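Side-chain contacts in conserved domain protein (Streptococcus pneumoniae, PDB 2FI0), which is of unknown function but folds as one small, mainly helical domain of the DUF1858 family: residues V11-P14 against V15-V19; K65-R68 against T69-N73; P40-R43 against N44-R48. All coordinates share one frame; numbering follows the deposited sequence.

Contacts 1 and 3 touch, with centres about 11 Å apart, whereas contact 2 lies on the opposite side of the chain's centre from each. Contact 1 is partly buried and leads from strand 8-10 into helix 15-21; the backbone bonds between its segments are weak, and its side chains meet by packing. Contact 2, within helix 63-72, sets buried apolar residues on one side and hydroxyl and amide bonds to carbonyls on others. Contact 3 is a surface turn between helices 40-43 and 46-49, rich in polar side-chain contacts and bridged by a water. A probable hydrogen bond from A16 N to G47 O, 3.0 Å long, joins contacts 1 and 3.

Contact 1: residues V11-P14 against V15-V19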
ATOM      1  N   VAL A  11      -2.123  -2.679  -6.123  1.00 44.00           N
ATOM      2  CA  VAL A  11      -1.201  -3.389  -5.241  1.00 44.15           C
ATOM      3  C   VAL A  11      -0.015  -3.953  -6.026  1.00 44.09           C
ATOM      4  O   VAL A  11       0.866  -4.572  -5.444  1.00 43.26           O
ATOM      5  CB  VAL A  11      -1.913  -4.519  -4.413  1.00 44.10           C
ATOM      6  CG1 VAL A  11      -2.950  -3.929  -3.472  1.00 44.36           C
ATOM      7  CG2 VAL A  11      -2.551  -5.580  -5.316  1.00 43.81           C
ATOM      8  N   SER A  12      -0.001  -3.739  -7.342  1.00 44.43           N
ATOM      9  CA  SER A  12       1.050  -4.273  -8.200  1.00 45.08           C
ATOM     10  C   SER A  12       2.118  -3.269  -8.601  1.00 45.27           C
ATOM     11  O   SER A  12       3.031  -3.635  -9.315  1.00 46.46           O
ATOM     12  CB  SER A  12       0.454  -4.903  -9.460  1.00 45.06           C
ATOM     13  OG  SER A  12       0.047  -3.919 -10.394  1.00 45.99           O
ATOM     14  N   ILE A  13       2.015  -2.023  -8.148  1.00 45.57           N
ATOM     15  CA  ILE A  13       2.997  -0.984  -8.458  1.00 45.58           C
ATOM     16  C   ILE A  13       3.806  -0.656  -7.186  1.00 46.02           C
ATOM     17  O   ILE A  13       3.382  -1.003  -6.085  1.00 46.15           O
ATOM     18  CB  ILE A  13       2.316   0.303  -9.039  1.00 45.64           C
ATOM     19  CG1 ILE A  13       1.416   0.988  -8.002  1.00 45.77           C
ATOM     20  CG2 ILE A  13       1.516  -0.029 -10.307  1.00 45.14           C
ATOM     21  CD1 ILE A  13       0.935   2.339  -8.427  1.00 45.51           C
ATOM     22  N   PRO A  14       4.975  -0.001  -7.331  1.00 46.26           N
ATOM     23  CA  PRO A  14       5.799   0.318  -6.157  1.00 46.49           C
ATOM     24  C   PRO A  14       5.063   1.094  -5.065  1.00 46.48           C
ATOM     25  O   PRO A  14       4.297   1.994  -5.363  1.00 46.49           O
ATOM     26  CB  PRO A  14       6.949   1.157  -6.745  1.00 46.54           C
ATOM     27  CG  PRO A  14       7.045   0.714  -8.157  1.00 46.42           C
ATOM     28  CD  PRO A  14       5.622   0.433  -8.583  1.00 46.17           C
ATOM     29  N   VAL A  15       5.305   0.743  -3.807  1.00 46.87           N
ATOM     30  CA  VAL A  15       4.577   1.354  -2.693  1.00 47.71           C
ATOM     31  C   VAL A  15       4.734   2.888  -2.661  1.00 47.55           C
ATOM     32  O   VAL A  15       3.790   3.610  -2.317  1.00 46.93           O
ATOM     33  CB  VAL A  15       4.975   0.740  -1.328  1.00 48.05           C
ATOM     34  CG1 VAL A  15       4.263   1.454  -0.193  1.00 50.01           C
ATOM     35  CG2 VAL A  15       4.594  -0.704  -1.287  1.00 50.05           C
ATOM     36  N   ALA A  16       5.908   3.375  -3.043  1.00 47.51           N
ATOM     37  CA  ALA A  16       6.147   4.825  -3.136  1.00 47.97           C
ATOM     38  C   ALA A  16       5.179   5.540  -4.102  1.00 48.05           C
ATOM     39  O   ALA A  16       4.721   6.653  -3.816  1.00 47.74           O
ATOM     40  CB  ALA A  16       7.583   5.095  -3.544  1.00 48.02           C
ATOM     41  N   GLU A  17       4.885   4.912  -5.240  1.00 47.87           N
ATOM     42  CA  GLU A  17       3.946   5.482  -6.205  1.00 48.06           C
ATOM     43  C   GLU A  17       2.526   5.553  -5.632  1.00 47.41           C
ATOM     44  O   GLU A  17       1.778   6.503  -5.885  1.00 47.07           O
ATOM     45  CB  GLU A  17       3.918   4.659  -7.490  1.00 48.31           C
ATOM     46  CG  GLU A  17       5.168   4.756  -8.314  1.00 49.55           C
ATOM     47  CD  GLU A  17       5.073   3.992  -9.630  1.00 50.17           C
ATOM     48  OE1 GLU A  17       3.945   3.842 -10.164  1.00 53.46           O
ATOM     49  OE2 GLU A  17       6.138   3.554 -10.135  1.00 52.57           O
ATOM     50  N   VAL A  18       2.160   4.531  -4.875  1.00 46.61           N
ATOM     51  CA  VAL A  18       0.884   4.529  -4.191  1.00 46.66           C
ATOM     52  C   VAL A  18       0.817   5.731  -3.234  1.00 46.27           C
ATOM     53  O   VAL A  18      -0.140   6.483  -3.258  1.00 45.10           O
ATOM     54  CB  VAL A  18       0.625   3.208  -3.433  1.00 45.88           C
ATOM     55  CG1 VAL A  18      -0.652   3.298  -2.649  1.00 46.04           C
ATOM     56  CG2 VAL A  18       0.563   2.037  -4.398  1.00 46.59           C
ATOM     57  N   VAL A  19       1.853   5.910  -2.417  1.00 46.61           N
ATOM     58  CA  VAL A  19       1.823   6.906  -1.347  1.00 46.82           C
ATOM     59  C   VAL A  19       1.889   8.333  -1.909  1.00 47.07           C
ATOM     60  O   VAL A  19       1.236   9.228  -1.384  1.00 46.44           O
ATOM     61  CB  VAL A  19       2.934   6.643  -0.300  1.00 46.58           C
ATOM     62  CG1 VAL A  19       3.040   7.800   0.717  1.00 46.77           C
ATOM     63  CG2 VAL A  19       2.674   5.343   0.415  1.00 46.55           C
TER
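The carboxylate of E17 stands to one side of the P14 ring, above and beyond its CG-CD edge, the two planes inclined to one another. OE2 is raised to one side of the ring plane but lies outside the ring, past CD and CG, 3.5 Å from P14 CD. Seen from the glutamate, both of these ring carbons lie over a single face of the carboxylate. The methyl of I13 approaches that face too, but from beyond the other oxygen and at a slant, with CD1 3.8 Å from E17 OE1. The carboxylate is thus bordered by carbon from two consecutive residues, although E17 remains exposed to solvent.

I13 reaches both E17 and V18 because its chi1 of 66° holds CG1 between the backbone N and the carbonyl carbon. CG1 then packs on V18 CG2 at 3.8 Å, the apolar half of the contact, while CD1 continues past CB of E17.

P14 occupies the N-cap position of helix 15-21, and its carbonyl begins the helical bonding: P14 O receives a weak bond from E17 N at 3.0 Å and a weak, longer one from V18 N at 3.4 Å. Lying at the helix start, the E17 carboxylate would probably be favoured in its charged form by the helix dipole.

The segment 11-14 links strand 8-10 to this helix. V11 pairs through its backbone with I78, in the parallel partner strand 76-78, and with K53 of helix 52-59. V15 faces inward onto L29, F34, L37 and L52, so the start of the helix is wedged between helices 26-29 and 52-59.

Contact 2: residues K65-R68 against T69-N73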
ATOM      1  N   LYS A  65      -6.028  -9.297   4.412  1.00 45.27           N
ATOM      2  CA  LYS A  65      -6.039  -8.318   5.495  1.00 44.99           C
ATOM      3  C   LYS A  65      -5.835  -6.906   4.931  1.00 44.35           C
ATOM      4  O   LYS A  65      -6.530  -5.978   5.320  1.00 43.61           O
ATOM      5  CB  LYS A  65      -4.951  -8.680   6.521  1.00 45.56           C
ATOM      6  CG  LYS A  65      -4.627  -7.627   7.580  1.00 46.29           C
ATOM      7  CD  LYS A  65      -5.419  -7.820   8.853  1.00 47.36           C
ATOM      8  CE  LYS A  65      -4.964  -6.852   9.935  1.00 47.29           C
ATOM      9  NZ  LYS A  65      -6.053  -6.660  10.934  1.00 48.10           N
ATOM     10  N   ILE A  66      -4.891  -6.765   4.003  1.00 43.70           N
ATOM     11  CA  ILE A  66      -4.623  -5.493   3.352  1.00 43.91           C
ATOM     12  C   ILE A  66      -5.789  -5.018   2.518  1.00 43.15           C
ATOM     13  O   ILE A  66      -6.153  -3.853   2.598  1.00 42.64           O
ATOM     14  CB  ILE A  66      -3.348  -5.568   2.469  1.00 44.59           C
ATOM     15  CG1 ILE A  66      -2.114  -5.679   3.373  1.00 44.22           C
ATOM     16  CG2 ILE A  66      -3.248  -4.335   1.542  1.00 44.09           C
ATOM     17  CD1 ILE A  66      -0.934  -6.302   2.732  1.00 44.78           C
ATOM     18  N   VAL A  67      -6.377  -5.919   1.726  1.00 42.41           N
ATOM     19  CA  VAL A  67      -7.517  -5.564   0.882  1.00 42.01           C
ATOM     20  C   VAL A  67      -8.724  -5.144   1.727  1.00 41.10           C
ATOM     21  O   VAL A  67      -9.320  -4.108   1.471  1.00 40.54           O
ATOM     22  CB  VAL A  67      -7.873  -6.681  -0.120  1.00 42.16           C
ATOM     23  CG1 VAL A  67      -9.143  -6.334  -0.905  1.00 42.60           C
ATOM     24  CG2 VAL A  67      -6.712  -6.886  -1.093  1.00 42.69           C
ATOM     25  N   ARG A  68      -9.037  -5.912   2.762  1.00 40.42           N
ATOM     26  CA  ARG A  68     -10.146  -5.580   3.680  1.00 40.07           C
ATOM     27  C   ARG A  68      -9.959  -4.204   4.316  1.00 39.90           C
ATOM     28  O   ARG A  68     -10.881  -3.400   4.390  1.00 39.61           O
ATOM     29  CB  ARG A  68     -10.212  -6.579   4.827  1.00 39.27           C
ATOM     30  CG  ARG A  68     -10.815  -7.906   4.501  1.00 39.90           C
ATOM     31  CD  ARG A  68     -10.810  -8.806   5.751  1.00 37.83           C
ATOM     32  NE  ARG A  68     -12.161  -9.273   5.866  1.00 42.24           N
ATOM     33  CZ  ARG A  68     -12.992  -9.062   6.868  1.00 38.90           C
ATOM     34  NH1 ARG A  68     -12.644  -8.490   8.006  1.00 38.37           N
ATOM     35  NH2 ARG A  68     -14.190  -9.533   6.728  1.00 42.52           N
ATOM     36  N   THR A  69      -8.755  -3.974   4.812  1.00 39.76           N
ATOM     37  CA  THR A  69      -8.429  -2.721   5.498  1.00 40.22           C
ATOM     38  C   THR A  69      -8.557  -1.529   4.552  1.00 39.85           C
ATOM     39  O   THR A  69      -9.167  -0.513   4.894  1.00 39.83           O
ATOM     40  CB  THR A  69      -7.015  -2.775   6.100  1.00 39.77           C
ATOM     41  OG1 THR A  69      -6.900  -3.925   6.945  1.00 39.95           O
ATOM     42  CG2 THR A  69      -6.731  -1.524   6.922  1.00 40.11           C
ATOM     43  N   LEU A  70      -8.008  -1.673   3.353  1.00 39.78           N
ATOM     44  CA  LEU A  70      -8.094  -0.614   2.368  1.00 40.44           C
ATOM     45  C   LEU A  70      -9.529  -0.325   1.962  1.00 40.40           C
ATOM     46  O   LEU A  70      -9.935   0.835   1.926  1.00 40.39           O
ATOM     47  CB  LEU A  70      -7.219  -0.930   1.148  1.00 40.62           C
ATOM     48  CG  LEU A  70      -5.700  -0.839   1.366  1.00 41.62           C
ATOM     49  CD1 LEU A  70      -4.951  -1.364   0.124  1.00 42.31           C
ATOM     50  CD2 LEU A  70      -5.267   0.586   1.695  1.00 41.10           C
ATOM     51  N   GLU A  71     -10.311  -1.371   1.674  1.00 41.26           N
ATOM     52  CA  GLU A  71     -11.738  -1.190   1.377  1.00 41.42           C
ATOM     53  C   GLU A  71     -12.500  -0.535   2.532  1.00 40.82           C
ATOM     54  O   GLU A  71     -13.298   0.346   2.300  1.00 40.62           O
ATOM     55  CB  GLU A  71     -12.380  -2.509   0.978  1.00 41.74           C
ATOM     56  CG  GLU A  71     -11.826  -3.067  -0.324  1.00 43.58           C
ATOM     57  CD  GLU A  71     -12.554  -4.316  -0.794  1.00 44.61           C
ATOM     58  OE1 GLU A  71     -13.059  -5.101   0.041  1.00 48.78           O
ATOM     59  OE2 GLU A  71     -12.605  -4.528  -2.022  1.00 50.65           O
ATOM     60  N   ALA A  72     -12.227  -0.948   3.766  1.00 40.97           N
ATOM     61  CA  ALA A  72     -12.850  -0.349   4.961  1.00 41.43           C
ATOM     62  C   ALA A  72     -12.524   1.133   5.167  1.00 41.56           C
ATOM     63  O   ALA A  72     -13.215   1.807   5.901  1.00 41.77           O
ATOM     64  CB  ALA A  72     -12.437  -1.114   6.208  1.00 41.28           C
ATOM     65  N   ASN A  73     -11.445   1.619   4.568  1.00 42.08           N
ATOM     66  CA  ASN A  73     -11.066   3.022   4.674  1.00 42.51           C
ATOM     67  C   ASN A  73     -11.356   3.820   3.389  1.00 42.93           C
ATOM     68  O   ASN A  73     -10.871   4.934   3.216  1.00 43.59           O
ATOM     69  CB  ASN A  73      -9.600   3.120   5.079  1.00 42.20           C
ATOM     70  CG  ASN A  73      -9.369   2.738   6.533  1.00 42.32           C
ATOM     71  OD1 ASN A  73      -9.594   3.546   7.445  1.00 41.88           O
ATOM     72  ND2 ASN A  73      -8.919   1.498   6.762  1.00 40.49           N
TER
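K65 and T69 meet one turn apart in the alpha-helix 63-72, whose last two turns make up this contact, and their link is doubled. K65 O accepts from T69 N at 3.0 Å in the usual i to i+4 bond and also from the threonine hydroxyl, with OG1 only 2.6 Å away. The two donors arrive from opposite faces of the carbonyl plane, each tilted about 30° from it. The hydroxyl can do this because T69 places OG1 beside its own backbone N (chi1 -54°), turning it back along the helix. One carbonyl oxygen is therefore gripped by two donors of the same residue, and the threonine rotation is fixed by its own hydroxyl.

I66 follows on the buried side. Its CG2 branch meets L70 CD1 at 3.7 Å, the two side chains running alongside each other in the same direction beneath the backbone bond from L70 N to I66 O. I66 also touches T61, L70 reaches V25, and T69 packs on I28 and L32, placing this end of the helix against helix 26-29 and its neighbouring loops.

V67 and E71 repeat the side-by-side pattern with different chemistry: the methyl CG1 lies 4.0 Å from E71 CD, so carbon borders the glutamate near its carboxylate. V67 also touches L80, near the C-terminus.

R68 contributes chiefly through its backbone. R68 O takes the A72 amide, and the methyl of A72 rests 3.3 Å from it, measured from CB. Beyond, the helix gives way to loop at N73, whose side chain folds back along the turn: ND2 donates to T69 O at 2.8 Å, approaching from above the carbonyl plane.

Contact 3: residues P40-R43 against N44-R48; sequences PLMR and NTVGR
T45 turns its hydroxyl back onto the carbonyls of L41 and M42, in the tight turn that leads from the one-turn helix 40-43 into helix 46-49. Its chi1 of 54° tucks OG1 between the backbone N and the carbonyl carbon, leaving it 2.8 Å from M42 O and 3.0 Å from L41 O. Both carbonyls compete for the one hydroxyl proton, and the geometry leaves its partner unsettled. M42 O is the focus of the turn, since it also receives T45 N at 3.1 Å, from well above the carbonyl plane, and a weak bond from V46 N.

V46 holds CG1 between its backbone N and carbonyl carbon (chi1 55°), which presses this methyl to 3.1 Å from M42 O, a tight contact. The M42 chain bends at chi2 and chi3, which carries CE round to V46 CG1, 3.9 Å away, and near the threonine hydroxyl. Only the terminal methyl of M42 makes this contact, the side chain crossing those of T45 and V46 obliquely.

N44 ends the helix, its backbone N donating to P40 O at 2.8 Å. The R43 side chain is extended as far as CD, with CG anti to the backbone N, and then bends at chi3 (69°). Its NH1 is bound by L37 O, in the preceding loop, while its chain rests on V19 of helix 15-21; N44 likewise touches A16 there. The bend brings R43 NE to a water that accepts from it at 2.8 Å and from N44 ND2 at 2.7 Å.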
ATOM      1  N   PRO A  40      10.233   9.159   4.819  1.00 45.89           N
ATOM      2  CA  PRO A  40      10.393   9.376   3.381  1.00 45.51           C
ATOM      3  C   PRO A  40      11.640   8.755   2.773  1.00 45.00           C
ATOM      4  O   PRO A  40      11.570   8.221   1.674  1.00 44.66           O
ATOM      5  CB  PRO A  40      10.458  10.899   3.260  1.00 45.31           C
ATOM      6  CG  PRO A  40       9.786  11.410   4.447  1.00 45.63           C
ATOM      7  CD  PRO A  40      10.015  10.432   5.536  1.00 45.79           C
ATOM      8  N   LEU A  41      12.776   8.851   3.465  1.00 44.89           N
ATOM      9  CA  LEU A  41      14.026   8.296   2.959  1.00 44.99           C
ATOM     10  C   LEU A  41      13.888   6.783   2.744  1.00 44.79           C
ATOM     11  O   LEU A  41      14.258   6.281   1.684  1.00 43.98           O
ATOM     12  CB  LEU A  41      15.201   8.626   3.896  1.00 44.73           C
ATOM     13  CG  LEU A  41      16.580   8.074   3.522  1.00 44.83           C
ATOM     14  CD1 LEU A  41      17.007   8.525   2.129  1.00 45.10           C
ATOM     15  CD2 LEU A  41      17.600   8.498   4.551  1.00 45.04           C
ATOM     16  N   MET A  42      13.327   6.079   3.730  1.00 45.19           N
ATOM     17  CA  MET A  42      13.092   4.629   3.609  1.00 45.75           C
ATOM     18  C   MET A  42      12.067   4.325   2.522  1.00 46.32           C
ATOM     19  O   MET A  42      12.289   3.466   1.673  1.00 46.38           O
ATOM     20  CB  MET A  42      12.584   4.010   4.921  1.00 45.83           C
ATOM     21  CG  MET A  42      13.567   3.887   6.092  1.00 45.61           C
ATOM     22  SD  MET A  42      15.182   3.100   5.810  1.00 45.99           S
ATOM     23  CE  MET A  42      14.625   1.773   4.739  1.00 45.15           C
ATOM     24  N   ARG A  43      10.936   5.024   2.558  1.00 46.92           N
ATOM     25  CA  ARG A  43       9.889   4.820   1.565  1.00 47.41           C
ATOM     26  C   ARG A  43      10.372   5.095   0.137  1.00 47.89           C
ATOM     27  O   ARG A  43       9.938   4.430  -0.804  1.00 48.19           O
ATOM     28  CB  ARG A  43       8.674   5.694   1.870  1.00 47.53           C
ATOM     29  CG  ARG A  43       7.514   5.490   0.905  1.00 47.35           C
ATOM     30  CD  ARG A  43       6.262   6.251   1.343  1.00 47.82           C
ATOM     31  NE  ARG A  43       6.396   7.705   1.224  1.00 46.74           N
ATOM     32  CZ  ARG A  43       6.635   8.541   2.231  1.00 47.18           C
ATOM     33  NH1 ARG A  43       6.765   8.110   3.479  1.00 47.80           N
ATOM     34  NH2 ARG A  43       6.731   9.841   1.988  1.00 47.98           N
ATOM     35  N   ASN A  44      11.261   6.065  -0.036  1.00 47.83           N
ATOM     36  CA  ASN A  44      11.756   6.373  -1.375  1.00 48.43           C
ATOM     37  C   ASN A  44      13.021   5.596  -1.762  1.00 48.88           C
ATOM     38  O   ASN A  44      13.620   5.868  -2.807  1.00 48.85           O
ATOM     39  CB  ASN A  44      11.925   7.879  -1.541  1.00 48.32           C
ATOM     40  CG  ASN A  44      10.589   8.622  -1.493  1.00 48.91           C
ATOM     41  OD1 ASN A  44      10.501   9.720  -0.947  1.00 51.21           O
ATOM     42  ND2 ASN A  44       9.551   8.027  -2.077  1.00 46.89           N
ATOM     43  N   THR A  45      13.406   4.632  -0.921  1.00 49.34           N
ATOM     44  CA  THR A  45      14.457   3.662  -1.246  1.00 49.96           C
ATOM     45  C   THR A  45      13.827   2.264  -1.399  1.00 50.42           C
ATOM     46  O   THR A  45      13.566   1.818  -2.524  1.00 50.23           O
ATOM     47  CB  THR A  45      15.605   3.660  -0.196  1.00 49.92           C
ATOM     48  OG1 THR A  45      15.073   3.474   1.123  1.00 50.02           O
ATOM     49  CG2 THR A  45      16.390   4.968  -0.246  1.00 49.82           C
ATOM     50  N   VAL A  46      13.550   1.592  -0.279  1.00 51.03           N
ATOM     51  CA  VAL A  46      12.915   0.262  -0.336  1.00 51.20           C
ATOM     52  C   VAL A  46      11.538   0.298  -1.017  1.00 51.20           C
ATOM     53  O   VAL A  46      11.211  -0.610  -1.786  1.00 51.20           O
ATOM     54  CB  VAL A  46      12.817  -0.445   1.065  1.00 51.59           C
ATOM     55  CG1 VAL A  46      12.101   0.411   2.095  1.00 52.26           C
ATOM     56  CG2 VAL A  46      12.096  -1.796   0.949  1.00 51.87           C
ATOM     57  N   GLY A  47      10.760   1.346  -0.747  1.00 51.10           N
ATOM     58  CA  GLY A  47       9.405   1.504  -1.299  1.00 51.18           C
ATOM     59  C   GLY A  47       9.330   1.740  -2.804  1.00 51.14           C
ATOM     60  O   GLY A  47       8.259   1.596  -3.403  1.00 51.36           O
ATOM     61  N   ARG A  48      10.453   2.092  -3.433  1.00 51.17           N
ATOM     62  CA  ARG A  48      10.486   2.180  -4.898  1.00 51.17           C
ATOM     63  C   ARG A  48      10.765   0.799  -5.555  1.00 50.62           C
ATOM     64  O   ARG A  48      10.540   0.606  -6.752  1.00 50.05           O
ATOM     65  CB  ARG A  48      11.443   3.296  -5.380  1.00 51.48           C
ATOM     66  CG  ARG A  48      10.702   4.576  -5.867  1.00 53.73           C
ATOM     67  CD  ARG A  48      11.015   5.874  -5.105  1.00 56.77           C
ATOM     68  NE  ARG A  48      12.033   6.680  -5.802  1.00 58.25           N
ATOM     69  CZ  ARG A  48      12.208   8.007  -5.705  1.00 57.94           C
ATOM     70  NH1 ARG A  48      11.454   8.771  -4.916  1.00 58.08           N
ATOM     71  NH2 ARG A  48      13.168   8.582  -6.415  1.00 58.74           N
TER
HETATM   72  O   HOH W   1       6.953   7.905  -1.536  1.00 50.42           O